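Local coordinates for putative electron transport related protein (PDB 4PQ1), which probably acts as a thiol-disulfide oxidoreductase, a DsbF homologue with a thioredoxin-like fold that exchanges electrons through a CxxC disulfide, at residues R21-E26 with Q134-A139; I46-A51 with T128-K133. One frame throughout, in Å; residues are numbered along the deposited sequence.

Interaction 1: R21-E26 with Q134-A139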
# COMPACT_ATOMS: atom_id res chain seq x y z
N ARG A 21 13.61 -2.49 11.86
CA ARG A 21 12.39 -1.81 11.47
C ARG A 21 12.16 -0.52 12.22
O ARG A 21 12.49 -0.40 13.41
CB ARG A 21 11.19 -2.72 11.67
CG ARG A 21 11.02 -3.76 10.60
CD ARG A 21 9.85 -4.67 10.91
NE ARG A 21 10.08 -6.00 10.34
CZ ARG A 21 9.32 -7.05 10.59
NH1 ARG A 21 8.28 -6.91 11.39
NH2 ARG A 21 9.61 -8.22 10.05
N ALA A 22 11.56 0.44 11.52
CA ALA A 22 11.11 1.68 12.14
C ALA A 22 9.71 1.99 11.62
O ALA A 22 9.38 1.63 10.49
CB ALA A 22 12.07 2.82 11.84
N PRO A 23 8.89 2.64 12.44
CA PRO A 23 7.53 3.00 12.01
C PRO A 23 7.50 4.04 10.87
O PRO A 23 8.42 4.86 10.77
CB PRO A 23 6.90 3.58 13.29
CG PRO A 23 8.09 3.99 14.16
CD PRO A 23 9.16 3.01 13.85
N VAL A 24 6.48 3.98 10.02
CA VAL A 24 6.28 5.02 9.00
C VAL A 24 5.67 6.26 9.65
O VAL A 24 5.06 6.16 10.72
CB VAL A 24 5.34 4.56 7.84
CG1 VAL A 24 6.10 3.71 6.82
CG2 VAL A 24 4.12 3.83 8.40
N SER A 25 5.80 7.41 9.00
CA SER A 25 5.18 8.63 9.48
C SER A 25 3.66 8.52 9.44
O SER A 25 3.10 7.48 9.07
CB SER A 25 5.62 9.84 8.66
OG SER A 25 7.03 9.90 8.51
N GLU A 26 3.00 9.61 9.82
CA GLU A 26 1.55 9.64 9.86
C GLU A 26 1.00 9.67 8.44
O GLU A 26 1.37 10.53 7.64
CB GLU A 26 1.05 10.85 10.64
CG GLU A 26 -0.46 10.84 10.87
CD GLU A 26 -1.04 12.23 10.99
OE1 GLU A 26 -0.78 13.05 10.09
OE2 GLU A 26 -1.76 12.50 11.97
N GLN A 134 3.18 -2.61 14.25
CA GLN A 134 3.69 -1.33 14.73
C GLN A 134 3.80 -0.38 13.56
O GLN A 134 4.37 0.71 13.68
CB GLN A 134 5.04 -1.50 15.45
CG GLN A 134 4.97 -2.37 16.70
CD GLN A 134 6.32 -2.57 17.34
OE1 GLN A 134 7.02 -1.61 17.65
NE2 GLN A 134 6.71 -3.83 17.52
N HIS A 135 3.24 -0.81 12.43
CA HIS A 135 3.21 -0.03 11.21
C HIS A 135 4.63 0.30 10.78
O HIS A 135 4.96 1.44 10.46
CB HIS A 135 2.34 1.23 11.38
CG HIS A 135 0.87 0.93 11.50
ND1 HIS A 135 -0.08 1.92 11.67
CD2 HIS A 135 0.19 -0.24 11.45
CE1 HIS A 135 -1.28 1.36 11.74
NE2 HIS A 135 -1.15 0.05 11.61
N ARG A 136 5.46 -0.74 10.75
CA ARG A 136 6.84 -0.64 10.30
C ARG A 136 6.96 -1.53 9.10
O ARG A 136 6.44 -2.64 9.11
CB ARG A 136 7.83 -1.11 11.40
CG ARG A 136 7.51 -0.65 12.81
CD ARG A 136 8.45 -1.28 13.85
NE ARG A 136 8.34 -2.74 13.93
CZ ARG A 136 9.13 -3.50 14.69
NH1 ARG A 136 10.08 -2.95 15.43
NH2 ARG A 136 8.97 -4.82 14.72
N PRO A 137 7.64 -1.07 8.05
CA PRO A 137 7.64 -1.98 6.90
C PRO A 137 8.39 -3.27 7.19
O PRO A 137 9.49 -3.25 7.74
CB PRO A 137 8.31 -1.15 5.80
CG PRO A 137 7.97 0.26 6.15
CD PRO A 137 8.05 0.30 7.67
N ALA A 138 7.77 -4.39 6.83
CA ALA A 138 8.40 -5.70 6.90
C ALA A 138 8.89 -6.10 5.52
O ALA A 138 9.77 -6.94 5.36
CB ALA A 138 7.43 -6.73 7.43
N ALA A 139 8.28 -5.48 4.50
CA ALA A 139 8.63 -5.77 3.12
C ALA A 139 8.22 -4.60 2.23
O ALA A 139 7.16 -4.01 2.42
CB ALA A 139 7.95 -7.06 2.66
O HOH W 1 10.62 -0.68 16.16
O HOH W 2 11.23 -1.01 8.45

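Interaction 2: I46-A51 with T128-K133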
# COMPACT_ATOMS: atom_id res chain seq x y z
N ILE A 46 -2.28 -5.17 11.06
CA ILE A 46 -1.44 -5.28 9.88
C ILE A 46 -2.02 -4.40 8.76
O ILE A 46 -3.24 -4.30 8.59
CB ILE A 46 -1.34 -6.73 9.40
CG1 ILE A 46 -0.63 -7.59 10.45
CG2 ILE A 46 -0.60 -6.82 8.08
CD1 ILE A 46 -0.60 -9.05 10.07
N VAL A 47 -1.14 -3.73 8.02
CA VAL A 47 -1.58 -2.83 6.97
C VAL A 47 -0.75 -3.00 5.70
O VAL A 47 0.49 -2.86 5.73
CB VAL A 47 -1.52 -1.36 7.41
CG1 VAL A 47 -1.84 -0.46 6.24
CG2 VAL A 47 -2.50 -1.09 8.57
N VAL A 48 -1.42 -3.33 4.60
CA VAL A 48 -0.75 -3.45 3.32
C VAL A 48 -1.04 -2.22 2.46
O VAL A 48 -2.17 -2.04 2.00
CB VAL A 48 -1.17 -4.73 2.57
CG1 VAL A 48 -0.44 -4.83 1.25
CG2 VAL A 48 -0.89 -5.95 3.42
N LEU A 49 -0.02 -1.39 2.26
CA LEU A 49 -0.11 -0.18 1.42
C LEU A 49 0.23 -0.49 -0.02
O LEU A 49 1.23 -1.15 -0.31
CB LEU A 49 0.84 0.91 1.92
CG LEU A 49 0.76 1.40 3.35
CD1 LEU A 49 2.00 2.21 3.64
CD2 LEU A 49 -0.50 2.24 3.50
N ASN A 50 -0.59 0.03 -0.92
CA ASN A 50 -0.40 -0.20 -2.34
C ASN A 50 -0.67 1.06 -3.13
O ASN A 50 -1.77 1.62 -3.08
CB ASN A 50 -1.31 -1.33 -2.82
CG ASN A 50 -1.24 -1.54 -4.31
OD1 ASN A 50 -2.16 -1.16 -5.03
ND2 ASN A 50 -0.15 -2.13 -4.80
N ALA A 51 0.36 1.54 -3.81
CA ALA A 51 0.24 2.69 -4.71
C ALA A 51 -0.20 2.21 -6.08
O ALA A 51 0.42 1.30 -6.66
CB ALA A 51 1.54 3.45 -4.80
N THR A 128 4.14 -1.94 -3.32
CA THR A 128 3.41 -2.50 -2.20
C THR A 128 4.27 -2.54 -0.95
O THR A 128 5.39 -3.07 -0.97
CB THR A 128 2.88 -3.90 -2.49
OG1 THR A 128 1.97 -3.84 -3.59
CG2 THR A 128 2.16 -4.46 -1.28
N ILE A 129 3.76 -1.98 0.14
CA ILE A 129 4.49 -2.03 1.40
C ILE A 129 3.68 -2.76 2.47
O ILE A 129 2.56 -2.36 2.78
CB ILE A 129 4.84 -0.63 1.90
CG1 ILE A 129 5.67 0.09 0.84
CG2 ILE A 129 5.59 -0.74 3.24
CD1 ILE A 129 5.93 1.53 1.14
N VAL A 130 4.26 -3.83 3.01
CA VAL A 130 3.58 -4.56 4.08
C VAL A 130 4.08 -4.03 5.42
O VAL A 130 5.25 -4.17 5.73
CB VAL A 130 3.83 -6.09 3.99
CG1 VAL A 130 3.03 -6.81 5.05
CG2 VAL A 130 3.47 -6.63 2.61
N LEU A 131 3.19 -3.40 6.18
CA LEU A 131 3.53 -2.89 7.50
C LEU A 131 3.15 -3.92 8.57
O LEU A 131 2.12 -4.59 8.42
CB LEU A 131 2.82 -1.57 7.78
CG LEU A 131 2.97 -0.45 6.77
CD1 LEU A 131 2.13 0.75 7.22
CD2 LEU A 131 4.42 -0.07 6.64
N ASP A 132 3.95 -4.04 9.64
CA ASP A 132 3.60 -4.97 10.72
C ASP A 132 2.66 -4.25 11.69
O ASP A 132 2.18 -3.18 11.38
CB ASP A 132 4.85 -5.53 11.45
CG ASP A 132 5.71 -4.45 12.11
OD1 ASP A 132 5.19 -3.38 12.49
OD2 ASP A 132 6.94 -4.69 12.26
N LYS A 133 2.45 -4.82 12.87
CA LYS A 133 1.45 -4.26 13.78
C LYS A 133 1.89 -2.92 14.37
O LYS A 133 1.07 -2.18 14.93
CB LYS A 133 1.13 -5.25 14.90
CG LYS A 133 0.12 -6.33 14.51
CD LYS A 133 -0.09 -7.27 15.68
CE LYS A 133 -1.09 -8.35 15.35
NZ LYS A 133 -1.44 -9.13 16.57

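Interaction 1: R21-E26 with Q134-A139
R21 and R136 cross at about a right angle where the loop ahead of strand 28-30 lies over the turn joining strands 127-131 and 137-141, an antiparallel pair in the central sheet of this thioredoxin-like fold. At the crossing it is R21 CB that touches: it sits over one face of the R136 guanidinium, 3.6 Å from R136 NE and offset toward the rim, while NE2 of Q134 covers the opposite face. Farther out, the methyl of A138 lies over the centre of the R21 guanidinium, with A138 CB 3.7 Å from R21 CZ. The two guanidinium planes stand 78° apart, and R21 NH1 comes within 4.0 Å of R136 NH2. This approach of like charges is probably tolerated because D132 forms salt bridges with both arginines; R21 NE also bonds to the carbonyl of Y16. The bend at chi3 of R136 (-63°) places NE, which lies against R21 CB and bonds to D132.

Next along the loop, A22 O rests on R136 CB at 3.3 Å. P23 and R136 come closest in backbone, and one main-chain bond joins the segments, V24 N to H135 O at 3.0 Å. H135 O also meets V24 CG2 at 3.3 Å, and V24 CG1 packs on the ring of P137, which F3 also touches. H135 turns its imidazole away, NE2 bonding to the carbonyl of Y42. Beyond P137 the strand is broken by a classic beta bulge, A138 and A139 both facing V130. Between the two backbones, a water donates to P137 O at 2.9 Å and weakly accepts from A22 N.

Interaction 2: I46-A51 with T128-K133
L49 and L131 meet obliquely through their methyls, CD1 of L49 lying 3.9 Å from CD1 of L131 on the sheet face that also carries V47 and I129. L131 CG stands beside its own backbone N (chi1 -54°), and CD1 reaches back to V47 CB as well. On the other face V48, V130, N50 and T128 point toward helices 63-73 and 147-156, N50 lying close to the CxxC cysteines without touching them. There V48 CG1 lies 3.6 Å from T128 CG2, the two side chains crossing at a slant. T128 OG1, on the other branch, accepts a hydrogen bond from N50 ND2 at 3.0 Å and lies in the plane of that amide.

Between the two faces the strands run antiparallel, 166° between directions, at the middle of the thioredoxin-like sheet. The L49-I129 pair is joined by two short bonds, L49 N to I129 O at 2.8 Å and I129 N to L49 O at 2.7 Å. At V47-L131 the bonds are unequal: L131 N to V47 O is 2.8 Å, whereas V47 N to L131 O is weak at 3.4 Å.

Because N50 ND2 donates to E62 OE1 as well as to T128 OG1, two acceptors fix the rotation of this buried amide.

After edge strand 13-15 the chain runs through the loop 21-26, makes the small hairpin 28-30/36-38 and returns to the sheet as strand 46-52. Four helices and strands 77-83 and 105-107 follow before it comes back as 128-133. Interaction 2 closes that inner loop, pairing strands 46-52 and 127-131. Segment 128-133 runs straight on into 134-139, where interaction 1 closes the larger loop around it, so the contacts are nested and do not cross. Their centres are 9 Å apart and they touch: A138 N probably bonds to V130 O, and P137 CG packs on L131 CD2. Together they tie the loop before strand 28-30 to three neighbouring strands of the central sheet.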